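Local coordinates for protein lysine-sensitive aspartokinase 3 (Escherichia coli, PDB 2J0W) that phosphorylates L-aspartate with ATP to give 4-phospho-L-aspartate and ADP, a step of lysine biosynthesis under feedback inhibition by lysine, at residues P296-Q308 / E434-F448. Sequence-based numbering, arbitrary orientation.
Sequences PPLFRALALRRNQ and EDAEQVVQKLHSNLF
Helix-on-sheet packing in the ACT-domain region of aspartokinase is exemplified where Leu-302, Leu-304 and Phe-299 of strand 299-306 meet the C-terminal helix 436-448. The two axes run antiparallel, 174° between their directions and 9.2 Å apart at closest approach. At the centre, Leu-302 sets its CD1 branch on the helix, 3.4 Å from Leu-443 CB and 3.3 Å from the backbone His-444 N. Its CG, turned anti to its own carbonyl carbon (chi1 -58°), meets the rim of the Phe-448 ring at CE2, 3.8 Å away. The ring's edge also meets Phe-299 O, 3.1 Å from CE1 and near the ring plane, while CZ rests 3.7 Å from Ala-301 CA, within the classic beta bulge in which Arg-300 and Ala-301 both face Ile-392. An alanine in place of Phe-448 would probably open a gap between the strand at Ala-301 and Leu-302 and the last residues of the chain, leaving Leu-302 CG without its aromatic neighbour. Farther along, Leu-304 points CD1 at Ala-436 CB, 3.9 Å away, and a water weakly links Arg-306 NE to Glu-437 OE2. On the flank, His-444 NE2 bonds to Thr-228 OG1, next to the ATP-binding residue Tyr-227. Cohesion between the segments is therefore essentially apolar, resting on van der Waals contact of leucine, alanine and phenylalanine side chains, whereas polar groups such as His-444 tie this unit to the nucleotide-binding part of the chain.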
ATOM      1  N   PRO A 296     -19.881 -14.075  13.794  1.00 81.38           N
ATOM      2  CA  PRO A 296     -19.422 -12.697  13.598  1.00 77.98           C
ATOM      3  C   PRO A 296     -20.047 -11.979  12.414  1.00 73.31           C
ATOM      4  O   PRO A 296     -20.008 -12.469  11.294  1.00 74.82           O
ATOM      5  CB  PRO A 296     -17.915 -12.865  13.425  1.00 82.73           C
ATOM      6  CG  PRO A 296     -17.615 -14.028  14.310  1.00 85.37           C
ATOM      7  CD  PRO A 296     -18.734 -14.981  13.979  1.00 82.96           C
ATOM      8  N   PRO A 297     -20.623 -10.795  12.644  1.00 71.20           N
ATOM      9  CA  PRO A 297     -21.248 -10.028  11.560  1.00 68.39           C
ATOM     10  C   PRO A 297     -20.274  -9.738  10.431  1.00 67.28           C
ATOM     11  O   PRO A 297     -19.097 -10.090  10.496  1.00 66.32           O
ATOM     12  CB  PRO A 297     -21.690  -8.744  12.252  1.00 69.67           C
ATOM     13  CG  PRO A 297     -21.991  -9.201  13.642  1.00 76.45           C
ATOM     14  CD  PRO A 297     -20.830 -10.131  13.941  1.00 76.48           C
ATOM     15  N   LEU A 298     -20.777  -9.087   9.392  1.00 67.43           N
ATOM     16  CA  LEU A 298     -19.942  -8.733   8.263  1.00 67.43           C
ATOM     17  C   LEU A 298     -19.415  -7.352   8.590  1.00 66.74           C
ATOM     18  O   LEU A 298     -18.314  -6.984   8.192  1.00 68.50           O
ATOM     19  CB  LEU A 298     -20.760  -8.696   6.972  1.00 68.94           C
ATOM     20  CG  LEU A 298     -19.942  -8.462   5.699  1.00 78.49           C
ATOM     21  CD1 LEU A 298     -18.981  -9.625   5.485  1.00 81.82           C
ATOM     22  CD2 LEU A 298     -20.873  -8.310   4.510  1.00 78.53           C
ATOM     23  N   PHE A 299     -20.215  -6.599   9.336  1.00 65.98           N
ATOM     24  CA  PHE A 299     -19.843  -5.250   9.744  1.00 66.67           C
ATOM     25  C   PHE A 299     -20.085  -5.072  11.236  1.00 67.64           C
ATOM     26  O   PHE A 299     -21.235  -5.013  11.663  1.00 71.62           O
ATOM     27  CB  PHE A 299     -20.676  -4.206   8.994  1.00 61.55           C
ATOM     28  CG  PHE A 299     -20.602  -4.315   7.494  1.00 57.50           C
ATOM     29  CD1 PHE A 299     -19.402  -4.607   6.858  1.00 54.22           C
ATOM     30  CD2 PHE A 299     -21.727  -4.066   6.715  1.00 67.00           C
ATOM     31  CE1 PHE A 299     -19.317  -4.646   5.470  1.00 59.93           C
ATOM     32  CE2 PHE A 299     -21.659  -4.099   5.325  1.00 73.45           C
ATOM     33  CZ  PHE A 299     -20.448  -4.391   4.699  1.00 69.51           C
ATOM     34  N   ARG A 300     -19.016  -4.985  12.030  1.00 64.43           N
ATOM     35  CA  ARG A 300     -19.174  -4.797  13.471  1.00 62.74           C
ATOM     36  C   ARG A 300     -19.321  -3.333  13.807  1.00 61.09           C
ATOM     37  O   ARG A 300     -20.262  -2.940  14.487  1.00 61.72           O
ATOM     38  CB  ARG A 300     -17.973  -5.324  14.251  1.00 63.03           C
ATOM     39  CG  ARG A 300     -17.934  -6.815  14.470  1.00 69.86           C
ATOM     40  CD  ARG A 300     -18.719  -7.284  15.687  1.00 62.78           C
ATOM     41  NE  ARG A 300     -18.352  -8.669  15.971  1.00 67.30           N
ATOM     42  CZ  ARG A 300     -18.933  -9.457  16.870  1.00 74.41           C
ATOM     43  NH1 ARG A 300     -19.942  -9.010  17.606  1.00 74.14           N
ATOM     44  NH2 ARG A 300     -18.495 -10.701  17.032  1.00 77.92           N
ATOM     45  N   ALA A 301     -18.384  -2.525  13.324  1.00 61.58           N
ATOM     46  CA  ALA A 301     -18.418  -1.110  13.638  1.00 59.33           C
ATOM     47  C   ALA A 301     -17.566  -0.234  12.745  1.00 57.69           C
ATOM     48  O   ALA A 301     -16.928  -0.695  11.809  1.00 59.61           O
ATOM     49  CB  ALA A 301     -17.996  -0.916  15.076  1.00 58.02           C
ATOM     50  N   LEU A 302     -17.579   1.051  13.065  1.00 55.89           N
ATOM     51  CA  LEU A 302     -16.810   2.053  12.355  1.00 54.99           C
ATOM     52  C   LEU A 302     -15.927   2.722  13.401  1.00 54.63           C
ATOM     53  O   LEU A 302     -16.337   2.903  14.546  1.00 56.31           O
ATOM     54  CB  LEU A 302     -17.738   3.088  11.724  1.00 56.77           C
ATOM     55  CG  LEU A 302     -18.773   2.538  10.742  1.00 58.72           C
ATOM     56  CD1 LEU A 302     -19.728   3.648  10.352  1.00 39.93           C
ATOM     57  CD2 LEU A 302     -18.074   1.963   9.514  1.00 58.11           C
ATOM     58  N   ALA A 303     -14.709   3.074  13.006  1.00 54.20           N
ATOM     59  CA  ALA A 303     -13.755   3.726  13.897  1.00 46.99           C
ATOM     60  C   ALA A 303     -13.181   4.948  13.199  1.00 45.32           C
ATOM     61  O   ALA A 303     -12.888   4.917  11.999  1.00 43.75           O
ATOM     62  CB  ALA A 303     -12.642   2.762  14.266  1.00 26.30           C
ATOM     63  N   LEU A 304     -13.023   6.023  13.960  1.00 47.26           N
ATOM     64  CA  LEU A 304     -12.491   7.275  13.438  1.00 48.86           C
ATOM     65  C   LEU A 304     -11.155   7.607  14.096  1.00 49.70           C
ATOM     66  O   LEU A 304     -11.012   7.497  15.312  1.00 49.89           O
ATOM     67  CB  LEU A 304     -13.492   8.394  13.710  1.00 46.23           C
ATOM     68  CG  LEU A 304     -13.087   9.836  13.414  1.00 57.41           C
ATOM     69  CD1 LEU A 304     -13.058  10.089  11.904  1.00 53.43           C
ATOM     70  CD2 LEU A 304     -14.095  10.759  14.092  1.00 59.61           C
ATOM     71  N   ARG A 305     -10.171   7.984  13.286  1.00 51.68           N
ATOM     72  CA  ARG A 305      -8.851   8.369  13.796  1.00 50.96           C
ATOM     73  C   ARG A 305      -8.562   9.741  13.192  1.00 52.50           C
ATOM     74  O   ARG A 305      -8.322   9.876  11.993  1.00 53.01           O
ATOM     75  CB  ARG A 305      -7.785   7.357  13.372  1.00 50.17           C
ATOM     76  CG  ARG A 305      -6.616   7.287  14.335  1.00 51.49           C
ATOM     77  CD  ARG A 305      -5.750   6.052  14.102  1.00 50.84           C
ATOM     78  NE  ARG A 305      -4.926   6.152  12.896  1.00 45.45           N
ATOM     79  CZ  ARG A 305      -4.187   5.150  12.435  1.00 44.93           C
ATOM     80  NH1 ARG A 305      -4.172   3.986  13.079  1.00 40.19           N
ATOM     81  NH2 ARG A 305      -3.465   5.304  11.335  1.00 48.59           N
ATOM     82  N   ARG A 306      -8.609  10.760  14.039  1.00 56.12           N
ATOM     83  CA  ARG A 306      -8.407  12.145  13.629  1.00 55.65           C
ATOM     84  C   ARG A 306      -6.975  12.644  13.533  1.00 51.86           C
ATOM     85  O   ARG A 306      -6.054  12.061  14.099  1.00 45.73           O
ATOM     86  CB  ARG A 306      -9.156  13.068  14.582  1.00 60.55           C
ATOM     87  CG  ARG A 306     -10.645  13.029  14.433  1.00 74.24           C
ATOM     88  CD  ARG A 306     -11.173  14.434  14.515  1.00 86.66           C
ATOM     89  NE  ARG A 306     -12.471  14.564  13.871  1.00 96.15           N
ATOM     90  CZ  ARG A 306     -12.732  15.454  12.920  1.00103.46           C
ATOM     91  NH1 ARG A 306     -11.780  16.283  12.505  1.00 97.36           N
ATOM     92  NH2 ARG A 306     -13.949  15.526  12.400  1.00110.71           N
ATOM     93  N   ASN A 307      -6.827  13.770  12.838  1.00 52.62           N
ATOM     94  CA  ASN A 307      -5.540  14.424  12.652  1.00 55.10           C
ATOM     95  C   ASN A 307      -4.493  13.509  12.050  1.00 56.68           C
ATOM     96  O   ASN A 307      -3.364  13.407  12.542  1.00 57.15           O
ATOM     97  CB  ASN A 307      -5.036  14.977  13.975  1.00 50.92           C
ATOM     98  CG  ASN A 307      -6.102  15.737  14.708  1.00 58.18           C
ATOM     99  OD1 ASN A 307      -6.781  16.581  14.122  1.00 61.53           O
ATOM    100  ND2 ASN A 307      -6.265  15.444  16.002  1.00 54.70           N
ATOM    101  N   GLN A 308      -4.882  12.836  10.980  1.00 54.52           N
ATOM    102  CA  GLN A 308      -3.969  11.955  10.302  1.00 53.68           C
ATOM    103  C   GLN A 308      -3.179  12.816   9.320  1.00 51.47           C
ATOM    104  O   GLN A 308      -3.617  13.894   8.920  1.00 49.93           O
ATOM    105  CB  GLN A 308      -4.748  10.861   9.574  1.00 48.21           C
ATOM    106  CG  GLN A 308      -5.660  10.066  10.493  1.00 43.64           C
ATOM    107  CD  GLN A 308      -4.908   9.283  11.562  1.00 47.67           C
ATOM    108  OE1 GLN A 308      -4.226   8.304  11.271  1.00 42.36           O
ATOM    109  NE2 GLN A 308      -5.035   9.715  12.807  1.00 50.34           N
ATOM    110  N   GLU A 434     -12.945  18.136   8.575  1.00 62.50           N
ATOM    111  CA  GLU A 434     -14.276  18.705   8.817  1.00 64.38           C
ATOM    112  C   GLU A 434     -15.486  17.848   8.435  1.00 62.18           C
ATOM    113  O   GLU A 434     -16.554  17.987   9.034  1.00 61.67           O
ATOM    114  CB  GLU A 434     -14.407  20.077   8.140  1.00 67.15           C
ATOM    115  CG  GLU A 434     -13.903  20.133   6.712  1.00 81.30           C
ATOM    116  CD  GLU A 434     -12.383  20.112   6.635  1.00 96.46           C
ATOM    117  OE1 GLU A 434     -11.814  19.113   6.137  1.00 96.91           O
ATOM    118  OE2 GLU A 434     -11.755  21.097   7.083  1.00101.06           O
ATOM    119  N   ASP A 435     -15.334  16.973   7.447  1.00 60.95           N
ATOM    120  CA  ASP A 435     -16.446  16.121   7.018  1.00 64.41           C
ATOM    121  C   ASP A 435     -16.421  14.774   7.754  1.00 65.50           C
ATOM    122  O   ASP A 435     -17.331  13.951   7.607  1.00 64.97           O
ATOM    123  CB  ASP A 435     -16.370  15.864   5.503  1.00 68.39           C
ATOM    124  CG  ASP A 435     -16.379  17.145   4.677  1.00 72.01           C
ATOM    125  OD1 ASP A 435     -16.157  17.063   3.449  1.00 68.20           O
ATOM    126  OD2 ASP A 435     -16.611  18.231   5.249  1.00 80.30           O
ATOM    127  N   ALA A 436     -15.379  14.566   8.552  1.00 64.62           N
ATOM    128  CA  ALA A 436     -15.188  13.324   9.291  1.00 65.37           C
ATOM    129  C   ALA A 436     -16.414  12.699   9.966  1.00 66.13           C
ATOM    130  O   ALA A 436     -16.835  11.599   9.604  1.00 64.51           O
ATOM    131  CB  ALA A 436     -14.080  13.513  10.318  1.00 65.88           C
ATOM    132  N   GLU A 437     -16.986  13.384  10.949  1.00 68.82           N
ATOM    133  CA  GLU A 437     -18.130  12.827  11.661  1.00 71.42           C
ATOM    134  C   GLU A 437     -19.392  12.616  10.825  1.00 72.25           C
ATOM    135  O   GLU A 437     -20.063  11.589  10.977  1.00 71.88           O
ATOM    136  CB  GLU A 437     -18.440  13.676  12.895  1.00 71.59           C
ATOM    137  CG  GLU A 437     -17.289  13.733  13.878  1.00 67.54           C
ATOM    138  CD  GLU A 437     -17.656  14.395  15.184  1.00 69.98           C
ATOM    139  OE1 GLU A 437     -18.355  15.432  15.156  1.00 80.52           O
ATOM    140  OE2 GLU A 437     -17.233  13.890  16.243  1.00 65.40           O
ATOM    141  N   GLN A 438     -19.720  13.564   9.948  1.00 71.65           N
ATOM    142  CA  GLN A 438     -20.912  13.411   9.114  1.00 72.95           C
ATOM    143  C   GLN A 438     -20.816  12.103   8.306  1.00 72.11           C
ATOM    144  O   GLN A 438     -21.829  11.448   8.031  1.00 73.07           O
ATOM    145  CB  GLN A 438     -21.081  14.606   8.168  1.00 72.44           C
ATOM    146  CG  GLN A 438     -22.430  14.597   7.460  1.00 78.32           C
ATOM    147  CD  GLN A 438     -22.537  15.617   6.337  1.00 82.87           C
ATOM    148  OE1 GLN A 438     -23.552  15.684   5.641  1.00 82.68           O
ATOM    149  NE2 GLN A 438     -21.491  16.408   6.151  1.00 83.94           N
ATOM    150  N   VAL A 439     -19.596  11.724   7.937  1.00 67.21           N
ATOM    151  CA  VAL A 439     -19.380  10.490   7.202  1.00 63.43           C
ATOM    152  C   VAL A 439     -19.670   9.309   8.128  1.00 62.29           C
ATOM    153  O   VAL A 439     -20.426   8.406   7.777  1.00 62.77           O
ATOM    154  CB  VAL A 439     -17.923  10.402   6.691  1.00 65.65           C
ATOM    155  CG1 VAL A 439     -17.636   9.013   6.127  1.00 57.72           C
ATOM    156  CG2 VAL A 439     -17.692  11.456   5.622  1.00 64.99           C
ATOM    157  N   VAL A 440     -19.075   9.325   9.315  1.00 60.83           N
ATOM    158  CA  VAL A 440     -19.278   8.250  10.280  1.00 64.06           C
ATOM    159  C   VAL A 440     -20.762   8.024  10.530  1.00 66.39           C
ATOM    160  O   VAL A 440     -21.228   6.890  10.681  1.00 64.06           O
ATOM    161  CB  VAL A 440     -18.608   8.585  11.609  1.00 60.70           C
ATOM    162  CG1 VAL A 440     -18.867   7.486  12.621  1.00 46.46           C
ATOM    163  CG2 VAL A 440     -17.129   8.772  11.377  1.00 65.46           C
ATOM    164  N   GLN A 441     -21.500   9.125  10.572  1.00 67.26           N
ATOM    165  CA  GLN A 441     -22.931   9.072  10.800  1.00 69.70           C
ATOM    166  C   GLN A 441     -23.618   8.476   9.577  1.00 69.17           C
ATOM    167  O   GLN A 441     -24.346   7.487   9.688  1.00 67.70           O
ATOM    168  CB  GLN A 441     -23.456  10.483  11.081  1.00 75.11           C
ATOM    169  CG  GLN A 441     -23.032  11.041  12.440  1.00 75.64           C
ATOM    170  CD  GLN A 441     -22.952  12.560  12.459  1.00 79.28           C
ATOM    171  OE1 GLN A 441     -22.746  13.164  13.510  1.00 76.80           O
ATOM    172  NE2 GLN A 441     -23.106  13.183  11.293  1.00 78.66           N
ATOM    173  N   LYS A 442     -23.371   9.055   8.408  1.00 67.66           N
ATOM    174  CA  LYS A 442     -23.994   8.538   7.208  1.00 70.60           C
ATOM    175  C   LYS A 442     -23.806   7.037   7.050  1.00 72.55           C
ATOM    176  O   LYS A 442     -24.771   6.331   6.768  1.00 76.97           O
ATOM    177  CB  LYS A 442     -23.473   9.264   5.974  1.00 74.74           C
ATOM    178  CG  LYS A 442     -24.059  10.656   5.800  1.00 87.97           C
ATOM    179  CD  LYS A 442     -25.586  10.614   5.706  1.00 99.86           C
ATOM    180  CE  LYS A 442     -26.168  12.018   5.579  1.00106.39           C
ATOM    181  NZ  LYS A 442     -25.530  12.790   4.466  1.00106.24           N
ATOM    182  N   LEU A 443     -22.583   6.545   7.238  1.00 72.20           N
ATOM    183  CA  LEU A 443     -22.305   5.111   7.110  1.00 72.59           C
ATOM    184  C   LEU A 443     -23.092   4.283   8.106  1.00 71.44           C
ATOM    185  O   LEU A 443     -23.915   3.445   7.742  1.00 70.99           O
ATOM    186  CB  LEU A 443     -20.823   4.824   7.334  1.00 75.58           C
ATOM    187  CG  LEU A 443     -19.793   5.354   6.345  1.00 80.38           C
ATOM    188  CD1 LEU A 443     -18.428   4.910   6.825  1.00 81.68           C
ATOM    189  CD2 LEU A 443     -20.064   4.823   4.948  1.00 82.92           C
ATOM    190  N   HIS A 444     -22.798   4.527   9.375  1.00 72.09           N
ATOM    191  CA  HIS A 444     -23.431   3.842  10.503  1.00 71.38           C
ATOM    192  C   HIS A 444     -24.928   3.686  10.283  1.00 72.28           C
ATOM    193  O   HIS A 444     -25.502   2.609  10.511  1.00 67.79           O
ATOM    194  CB  HIS A 444     -23.177   4.651  11.786  1.00 62.81           C
ATOM    195  CG  HIS A 444     -23.478   3.905  13.042  1.00 50.27           C
ATOM    196  ND1 HIS A 444     -24.691   3.993  13.683  1.00 53.30           N
ATOM    197  CD2 HIS A 444     -22.738   3.017  13.745  1.00 47.35           C
ATOM    198  CE1 HIS A 444     -24.689   3.185  14.731  1.00 54.80           C
ATOM    199  NE2 HIS A 444     -23.516   2.582  14.789  1.00 54.60           N
ATOM    200  N   SER A 445     -25.542   4.774   9.829  1.00 76.19           N
ATOM    201  CA  SER A 445     -26.970   4.830   9.572  1.00 80.99           C
ATOM    202  C   SER A 445     -27.462   3.694   8.676  1.00 81.77           C
ATOM    203  O   SER A 445     -28.129   2.782   9.164  1.00 85.52           O
ATOM    204  CB  SER A 445     -27.331   6.194   8.959  1.00 83.39           C
ATOM    205  OG  SER A 445     -28.723   6.302   8.759  1.00 91.44           O
ATOM    206  N   ASN A 446     -27.132   3.734   7.386  1.00 77.51           N
ATOM    207  CA  ASN A 446     -27.575   2.685   6.483  1.00 75.69           C
ATOM    208  C   ASN A 446     -26.639   1.495   6.676  1.00 72.06           C
ATOM    209  O   ASN A 446     -26.286   0.815   5.711  1.00 68.45           O
ATOM    210  CB  ASN A 446     -27.540   3.159   5.011  1.00 77.75           C
ATOM    211  CG  ASN A 446     -26.161   3.069   4.404  1.00 82.01           C
ATOM    212  OD1 ASN A 446     -25.238   3.703   4.898  1.00 84.53           O
ATOM    213  ND2 ASN A 446     -26.005   2.268   3.345  1.00 78.77           N
ATOM    214  N   LEU A 447     -26.225   1.231   7.917  1.00 71.11           N
ATOM    215  CA  LEU A 447     -25.322   0.105   8.177  1.00 69.24           C
ATOM    216  C   LEU A 447     -25.574  -0.669   9.475  1.00 70.09           C
ATOM    217  O   LEU A 447     -25.349  -1.887   9.549  1.00 68.14           O
ATOM    218  CB  LEU A 447     -23.875   0.604   8.138  1.00 68.68           C
ATOM    219  CG  LEU A 447     -22.907  -0.335   7.412  1.00 70.50           C
ATOM    220  CD1 LEU A 447     -21.560   0.332   7.142  1.00 66.27           C
ATOM    221  CD2 LEU A 447     -22.746  -1.586   8.248  1.00 70.71           C
ATOM    222  N   PHE A 448     -26.056   0.035  10.493  1.00 72.48           N
ATOM    223  CA  PHE A 448     -26.317  -0.597  11.782  1.00 74.00           C
ATOM    224  C   PHE A 448     -27.676  -0.222  12.345  1.00 75.12           C
ATOM    225  O   PHE A 448     -28.234  -0.934  13.188  1.00 75.14           O
ATOM    226  CB  PHE A 448     -25.223  -0.197  12.759  1.00 73.40           C
ATOM    227  CG  PHE A 448     -23.841  -0.483  12.248  1.00 73.79           C
ATOM    228  CD1 PHE A 448     -23.299  -1.762  12.344  1.00 69.99           C
ATOM    229  CD2 PHE A 448     -23.086   0.522  11.653  1.00 70.75           C
ATOM    230  CE1 PHE A 448     -22.025  -2.033  11.857  1.00 66.59           C
ATOM    231  CE2 PHE A 448     -21.816   0.262  11.164  1.00 66.70           C
ATOM    232  CZ  PHE A 448     -21.282  -1.020  11.267  1.00 68.78           C
TER
HETATM  233  O   HOH W   1     -13.930  13.073  16.280  1.00 49.12           O